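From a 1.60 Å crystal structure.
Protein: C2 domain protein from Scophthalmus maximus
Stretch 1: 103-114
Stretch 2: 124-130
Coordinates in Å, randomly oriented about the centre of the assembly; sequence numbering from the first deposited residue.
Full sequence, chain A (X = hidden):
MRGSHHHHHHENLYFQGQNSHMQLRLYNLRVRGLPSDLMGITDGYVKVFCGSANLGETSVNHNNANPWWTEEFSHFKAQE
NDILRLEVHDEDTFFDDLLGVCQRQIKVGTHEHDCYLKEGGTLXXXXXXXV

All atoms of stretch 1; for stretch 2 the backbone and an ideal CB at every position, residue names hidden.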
ATOM      1  N   GLN A 103      -2.145  -1.582   8.874  1.00 17.81           N
ATOM      2  CA  GLN A 103      -3.420  -2.240   8.983  1.00 18.26           C
ATOM      3  C   GLN A 103      -4.465  -1.239   9.415  1.00 24.62           C
ATOM      4  O   GLN A 103      -4.261  -0.434  10.357  1.00 18.79           O
ATOM      5  CB  GLN A 103      -3.323  -3.336  10.017  1.00 22.13           C
ATOM      6  CG  GLN A 103      -2.465  -4.498   9.561  1.00 32.90           C
ATOM      7  CD  GLN A 103      -2.684  -5.729  10.429  1.00 38.63           C
ATOM      8  OE1 GLN A 103      -3.086  -6.784   9.932  1.00 45.25           O
ATOM      9  NE2 GLN A 103      -2.433  -5.592  11.734  1.00 46.24           N
ATOM     10  N   ARG A 104      -5.601  -1.298   8.745  1.00 19.59           N
ATOM     11  CA  ARG A 104      -6.664  -0.346   8.989  1.00 24.56           C
ATOM     12  C   ARG A 104      -8.033  -0.961   8.679  1.00 23.85           C
ATOM     13  O   ARG A 104      -8.201  -1.572   7.638  1.00 19.66           O
ATOM     14  CB  ARG A 104      -6.433   0.840   8.073  1.00 24.27           C
ATOM     15  CG  ARG A 104      -7.554   1.772   8.013  1.00 24.72           C
ATOM     16  CD  ARG A 104      -7.110   2.982   7.298  1.00 23.05           C
ATOM     17  NE  ARG A 104      -5.913   3.600   7.854  1.00 21.72           N
ATOM     18  CZ  ARG A 104      -5.867   4.241   9.036  1.00 29.84           C
ATOM     19  NH1 ARG A 104      -6.962   4.345   9.793  1.00 25.91           N
ATOM     20  NH2 ARG A 104      -4.725   4.802   9.461  1.00 22.53           N
ATOM     21  N   GLN A 105      -9.011  -0.745   9.547  1.00 23.93           N
ATOM     22  CA  GLN A 105     -10.361  -1.187   9.221  1.00 27.71           C
ATOM     23  C   GLN A 105     -10.970  -0.190   8.259  1.00 23.63           C
ATOM     24  O   GLN A 105     -10.967   1.015   8.508  1.00 22.84           O
ATOM     25  CB  GLN A 105     -11.219  -1.294  10.466  1.00 29.16           C
ATOM     26  CG  GLN A 105     -11.345  -2.718  11.034  1.00 31.60           C
ATOM     27  CD  GLN A 105     -12.022  -2.742  12.402  1.00 34.71           C
ATOM     28  OE1 GLN A 105     -12.132  -1.696  13.092  1.00 43.80           O
ATOM     29  NE2 GLN A 105     -12.496  -3.917  12.802  1.00 33.30           N
ATOM     30  N   ILE A 106     -11.503  -0.685   7.137  1.00 16.48           N
ATOM     31  CA  ILE A 106     -12.046   0.235   6.158  1.00 16.57           C
ATOM     32  C   ILE A 106     -13.495   0.642   6.463  1.00 18.75           C
ATOM     33  O   ILE A 106     -14.299  -0.155   6.961  1.00 20.54           O
ATOM     34  CB  ILE A 106     -11.937  -0.346   4.761  1.00 12.50           C
ATOM     35  CG1 ILE A 106     -12.713  -1.675   4.741  1.00 18.48           C
ATOM     36  CG2 ILE A 106     -10.490  -0.627   4.458  1.00 16.96           C
ATOM     37  CD1 ILE A 106     -12.921  -2.251   3.325  1.00 16.52           C
ATOM     38  N   LYS A 107     -13.776   1.902   6.189  1.00 16.96           N
ATOM     39  CA  LYS A 107     -15.020   2.573   6.516  1.00 17.44           C
ATOM     40  C   LYS A 107     -15.592   3.149   5.242  1.00 23.25           C
ATOM     41  O   LYS A 107     -14.842   3.582   4.347  1.00 20.42           O
ATOM     42  CB  LYS A 107     -14.774   3.681   7.520  1.00 25.11           C
ATOM     43  CG  LYS A 107     -14.025   3.183   8.705  1.00 22.83           C
ATOM     44  CD  LYS A 107     -14.871   2.297   9.590  1.00 23.39           C
ATOM     45  CE  LYS A 107     -13.909   1.539  10.514  1.00 31.76           C
ATOM     46  NZ  LYS A 107     -14.450   1.320  11.893  1.00 30.03           N
ATOM     47  N   VAL A 108     -16.913   3.145   5.132  1.00 21.36           N
ATOM     48  CA  VAL A 108     -17.535   3.712   3.927  1.00 22.42           C
ATOM     49  C   VAL A 108     -17.017   5.146   3.711  1.00 19.63           C
ATOM     50  O   VAL A 108     -16.711   5.862   4.663  1.00 23.15           O
ATOM     51  CB  VAL A 108     -19.082   3.734   4.026  1.00 30.47           C
ATOM     52  CG1 VAL A 108     -19.704   4.203   2.717  1.00 34.69           C
ATOM     53  CG2 VAL A 108     -19.592   2.348   4.379  1.00 28.73           C
ATOM     54  N   GLY A 109     -16.935   5.546   2.451  1.00 20.15           N
ATOM     55  CA  GLY A 109     -16.481   6.880   2.106  1.00 20.62           C
ATOM     56  C   GLY A 109     -15.073   6.952   1.548  1.00 22.79           C
ATOM     57  O   GLY A 109     -14.450   5.943   1.230  1.00 15.18           O
ATOM     58  N   THR A 110     -14.563   8.171   1.433  1.00 26.24           N
ATOM     59  CA  THR A 110     -13.241   8.379   0.861  1.00 18.11           C
ATOM     60  C   THR A 110     -12.319   8.905   1.963  1.00 17.78           C
ATOM     61  O   THR A 110     -12.676   9.830   2.712  1.00 20.75           O
ATOM     62  CB  THR A 110     -13.314   9.319  -0.341  1.00 17.08           C
ATOM     63  OG1 THR A 110     -14.009   8.648  -1.392  1.00 20.66           O
ATOM     64  CG2 THR A 110     -11.909   9.677  -0.867  1.00 15.18           C
ATOM     65  N   HIS A 111     -11.132   8.311   2.071  1.00 15.05           N
ATOM     66  CA  HIS A 111     -10.237   8.580   3.242  1.00 13.44           C
ATOM     67  C   HIS A 111      -8.808   8.755   2.765  1.00 14.85           C
ATOM     68  O   HIS A 111      -8.362   8.032   1.869  1.00 15.48           O
ATOM     69  CB  HIS A 111     -10.309   7.398   4.230  1.00 18.30           C
ATOM     70  CG  HIS A 111     -11.706   7.121   4.666  1.00 22.21           C
ATOM     71  ND1 HIS A 111     -12.336   7.868   5.647  1.00 22.69           N
ATOM     72  CD2 HIS A 111     -12.640   6.278   4.168  1.00 18.28           C
ATOM     73  CE1 HIS A 111     -13.587   7.458   5.764  1.00 26.86           C
ATOM     74  NE2 HIS A 111     -13.794   6.495   4.879  1.00 25.45           N
ATOM     75  N   GLU A 112      -8.094   9.729   3.328  1.00 15.14           N
ATOM     76  CA  GLU A 112      -6.669   9.867   3.101  1.00 15.87           C
ATOM     77  C   GLU A 112      -5.967   9.435   4.359  1.00 11.22           C
ATOM     78  O   GLU A 112      -6.337   9.832   5.505  1.00 15.65           O
ATOM     79  CB  GLU A 112      -6.281  11.305   2.779  1.00 14.27           C
ATOM     80  CG  GLU A 112      -7.026  11.904   1.615  1.00 16.92           C
ATOM     81  CD  GLU A 112      -6.844  13.419   1.569  1.00 21.49           C
ATOM     82  OE1 GLU A 112      -5.667  13.858   1.638  1.00 23.84           O
ATOM     83  OE2 GLU A 112      -7.858  14.151   1.507  1.00 22.75           O
ATOM     84  N   HIS A 113      -4.928   8.640   4.183  1.00  9.19           N
ATOM     85  CA  HIS A 113      -4.176   8.112   5.315  1.00 12.78           C
ATOM     86  C   HIS A 113      -2.678   8.099   5.156  1.00 13.45           C
ATOM     87  O   HIS A 113      -2.130   8.182   4.058  1.00 11.13           O
ATOM     88  CB  HIS A 113      -4.638   6.663   5.663  1.00 11.56           C
ATOM     89  CG  HIS A 113      -6.027   6.591   6.229  1.00 11.01           C
ATOM     90  ND1 HIS A 113      -6.331   7.105   7.481  1.00 16.69           N
ATOM     91  CD2 HIS A 113      -7.187   6.080   5.737  1.00 12.99           C
ATOM     92  CE1 HIS A 113      -7.622   6.929   7.714  1.00 21.33           C
ATOM     93  NE2 HIS A 113      -8.162   6.306   6.672  1.00 16.93           N
ATOM     94  N   ASP A 114      -1.994   8.040   6.306  1.00 11.40           N
ATOM     95  CA  ASP A 114      -0.559   7.878   6.360  1.00 11.67           C
ATOM     96  C   ASP A 114      -0.205   6.571   7.018  1.00 17.09           C
ATOM     97  O   ASP A 114      -0.849   6.136   8.018  1.00 19.53           O
ATOM     98  CB  ASP A 114       0.074   8.986   7.223  1.00 12.75           C
ATOM     99  CG  ASP A 114      -0.341  10.372   6.764  1.00 19.83           C
ATOM    100  OD1 ASP A 114      -0.593  11.222   7.629  1.00 29.63           O
ATOM    101  OD2 ASP A 114      -0.420  10.647   5.542  1.00 19.52           O
ATOM    102  N   UNK A 124       1.725   7.256   1.908  1.00  9.19           N
ATOM    103  CA  UNK A 124       0.449   7.950   1.915  1.00  6.54           C
ATOM    104  C   UNK A 124      -0.443   7.276   0.901  1.00  8.97           C
ATOM    105  O   UNK A 124       0.059   6.766  -0.090  1.00  9.07           O
ATOM    106  CB  UNK A 124       0.611   9.441   1.611  1.00  6.54           C
ATOM    107  N   UNK A 125      -1.710   7.199   1.199  1.00 12.44           N
ATOM    108  CA  UNK A 125      -2.628   6.489   0.290  1.00  7.60           C
ATOM    109  C   UNK A 125      -4.021   6.986   0.533  1.00 10.05           C
ATOM    110  O   UNK A 125      -4.349   7.647   1.540  1.00 11.58           O
ATOM    111  CB  UNK A 125      -2.560   4.973   0.482  1.00  7.60           C
ATOM    112  N   UNK A 126      -4.899   6.654  -0.397  1.00  6.73           N
ATOM    113  CA  UNK A 126      -6.275   7.015  -0.294  1.00  7.82           C
ATOM    114  C   UNK A 126      -7.038   5.730  -0.527  1.00  9.45           C
ATOM    115  O   UNK A 126      -6.570   4.817  -1.221  1.00 11.40           O
ATOM    116  CB  UNK A 126      -6.663   8.121  -1.277  1.00  7.82           C
ATOM    117  N   UNK A 127      -8.210   5.682   0.067  1.00 10.35           N
ATOM    118  CA  UNK A 127      -9.140   4.633  -0.407  1.00 12.26           C
ATOM    119  C   UNK A 127     -10.532   5.126  -0.387  1.00  9.90           C
ATOM    120  O   UNK A 127     -10.904   6.031   0.358  1.00 11.99           O
ATOM    121  CB  UNK A 127      -9.039   3.363   0.439  1.00 12.26           C
ATOM    122  N   UNK A 128     -11.343   4.534  -1.257  1.00 14.57           N
ATOM    123  CA  UNK A 128     -12.780   4.775  -1.306  1.00 13.11           C
ATOM    124  C   UNK A 128     -13.527   3.440  -1.121  1.00 14.24           C
ATOM    125  O   UNK A 128     -13.257   2.483  -1.857  1.00 15.88           O
ATOM    126  CB  UNK A 128     -13.171   5.442  -2.626  1.00 13.11           C
ATOM    127  N   UNK A 129     -14.413   3.371  -0.121  1.00 16.49           N
ATOM    128  CA  UNK A 129     -15.304   2.226   0.027  1.00 21.63           C
ATOM    129  C   UNK A 129     -16.726   2.693  -0.279  1.00 14.37           C
ATOM    130  O   UNK A 129     -17.284   3.593   0.377  1.00 18.76           O
ATOM    131  CB  UNK A 129     -15.208   1.621   1.429  1.00 21.63           C
ATOM    132  N   UNK A 130     -17.293   2.065  -1.305  1.00 26.18           N
ATOM    133  CA  UNK A 130     -18.510   2.557  -1.896  1.00 26.13           C
ATOM    134  C   UNK A 130     -19.466   1.400  -2.168  1.00 30.50           C
ATOM    135  O   UNK A 130     -19.052   0.234  -2.330  1.00 29.90           O
ATOM    136  CB  UNK A 130     -18.207   3.328  -3.183  1.00 26.13           C
TER

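Stretch 2 is a strand, so its side chains alternate between two faces. It runs antiparallel to strand 109-114. One face carries T110, E112 and D114, the other H111 and H113.

Position 124 pairs with D114, on the D114 face. The ideal CB lies 4.2 Å from D114 OD2, so a carboxylate is at hand. A donor such as histidine, asparagine, serine, lysine or arginine would suit. The residue is H124. Its ND1 donates to D114 OD2 at 2.7 Å, with the oxygen near the ring plane.

Position 125 turns to the H113 face, in a hydrogen-bonded pair with H113. Beyond the CB lie the H113 side chain and, farther out, the R104 guanidinium. A long or aromatic side chain could fill this space, and an acceptor at its tip would meet R104. The residue is Y125, chi1 p. H113 CB sits over its ring, 3.8 Å from the ring centroid, and R104 NE donates to Y125 OH at 2.8 Å. A water joins Y125 OH, R104 NH2 and D114 O.

Position 126 points to the E112 face, in a non-hydrogen-bonded pair. The E112 chain and T110 CG2 flank it. Methionine, leucine, valine, threonine or a long basic residue would all be plausible. The residue is M126. Its CG packs 3.7 Å from E112 CG, and its CE reaches T110 CG2 at 3.6 Å.

Position 127 returns to the H111 face. I106, H111 and H113 line a deep space, and the amide N of K107 lies at its far end. A large flat side chain fits, best with an acceptor at the tip; phenylalanine would leave that amide unanswered from here. The residue is Y127, chi1 p. K107 N donates to Y127 OH at 3.0 Å. I106 CG2 lies over one ring face, while H113 CD2 is at the ring edge, 3.6 Å from Y127 CE2. A second water links Y127 OH to H113 NE2.

Position 128 faces T110, with the ideal CB 3.5 Å from T110 OG1. Serine or threonine could bond to that hydroxyl. The residue is T128, its OG1 hydrogen-bonded to T110 OG1 at 2.6 Å.

Position 129 pairs with G109, which has no side chain. The CB points toward I106, so a branched aliphatic residue suits. The residue is L129. Its CD1 meets I106 CD1 at 3.8 Å.

Position 130 points away, with nothing of stretch 1 near its CB. Many residues would serve; it is S130.

Stretch 2 (124-130) HYMYTLS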
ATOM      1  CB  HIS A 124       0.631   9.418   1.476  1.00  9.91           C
ATOM      2  CG  HIS A 124       1.652  10.173   2.270  1.00 11.63           C
ATOM      3  ND1 HIS A 124       1.379  10.633   3.533  1.00 13.66           N
ATOM      4  CD2 HIS A 124       2.926  10.551   1.989  1.00 13.33           C
ATOM      5  CE1 HIS A 124       2.449  11.245   4.023  1.00 14.73           C
ATOM      6  NE2 HIS A 124       3.399  11.222   3.110  1.00 15.69           N
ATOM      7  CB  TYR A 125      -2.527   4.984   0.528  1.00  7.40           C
ATOM      8  CG  TYR A 125      -2.959   4.538   1.917  1.00  9.96           C
ATOM      9  CD1 TYR A 125      -4.278   4.037   2.119  1.00 14.33           C
ATOM     10  CD2 TYR A 125      -2.085   4.580   3.006  1.00 15.85           C
ATOM     11  CE1 TYR A 125      -4.685   3.567   3.342  1.00 13.99           C
ATOM     12  CE2 TYR A 125      -2.501   4.109   4.291  1.00 13.12           C
ATOM     13  CZ  TYR A 125      -3.821   3.607   4.438  1.00 14.22           C
ATOM     14  OH  TYR A 125      -4.280   3.111   5.659  1.00 18.46           O
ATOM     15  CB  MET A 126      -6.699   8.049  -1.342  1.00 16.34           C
ATOM     16  CG  MET A 126      -6.151   9.379  -0.968  1.00 18.27           C
ATOM     17  SD  MET A 126      -6.803  10.623  -2.070  1.00 15.91           S
ATOM     18  CE  MET A 126      -8.572  10.542  -1.726  1.00 18.06           C
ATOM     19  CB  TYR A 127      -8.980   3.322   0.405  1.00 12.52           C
ATOM     20  CG  TYR A 127      -9.657   3.373   1.746  1.00  8.67           C
ATOM     21  CD1 TYR A 127     -11.010   3.018   1.890  1.00 10.19           C
ATOM     22  CD2 TYR A 127      -8.959   3.785   2.880  1.00 10.78           C
ATOM     23  CE1 TYR A 127     -11.627   3.076   3.171  1.00 13.40           C
ATOM     24  CE2 TYR A 127      -9.545   3.835   4.123  1.00 15.59           C
ATOM     25  CZ  TYR A 127     -10.885   3.483   4.256  1.00 14.98           C
ATOM     26  OH  TYR A 127     -11.424   3.574   5.532  1.00 17.06           O
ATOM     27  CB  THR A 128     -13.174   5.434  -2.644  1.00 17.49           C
ATOM     28  OG1 THR A 128     -12.683   6.796  -2.652  1.00 18.88           O
ATOM     29  CG2 THR A 128     -14.690   5.511  -2.759  1.00 17.65           C
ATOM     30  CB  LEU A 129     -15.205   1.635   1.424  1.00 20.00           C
ATOM     31  CG  LEU A 129     -16.064   0.379   1.688  1.00 15.12           C
ATOM     32  CD1 LEU A 129     -15.570  -0.810   0.934  1.00 21.42           C
ATOM     33  CD2 LEU A 129     -15.938   0.170   3.193  1.00 18.05           C
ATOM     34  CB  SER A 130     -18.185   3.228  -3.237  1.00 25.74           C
ATOM     35  OG  SER A 130     -17.576   2.265  -4.091  1.00 30.08           O
TER
HETATM   36  O   HOH W   1      -2.352   3.591   7.715  1.00 14.72           O
HETATM   37  O   HOH W   2     -10.584   5.230   7.276  1.00 15.94           O
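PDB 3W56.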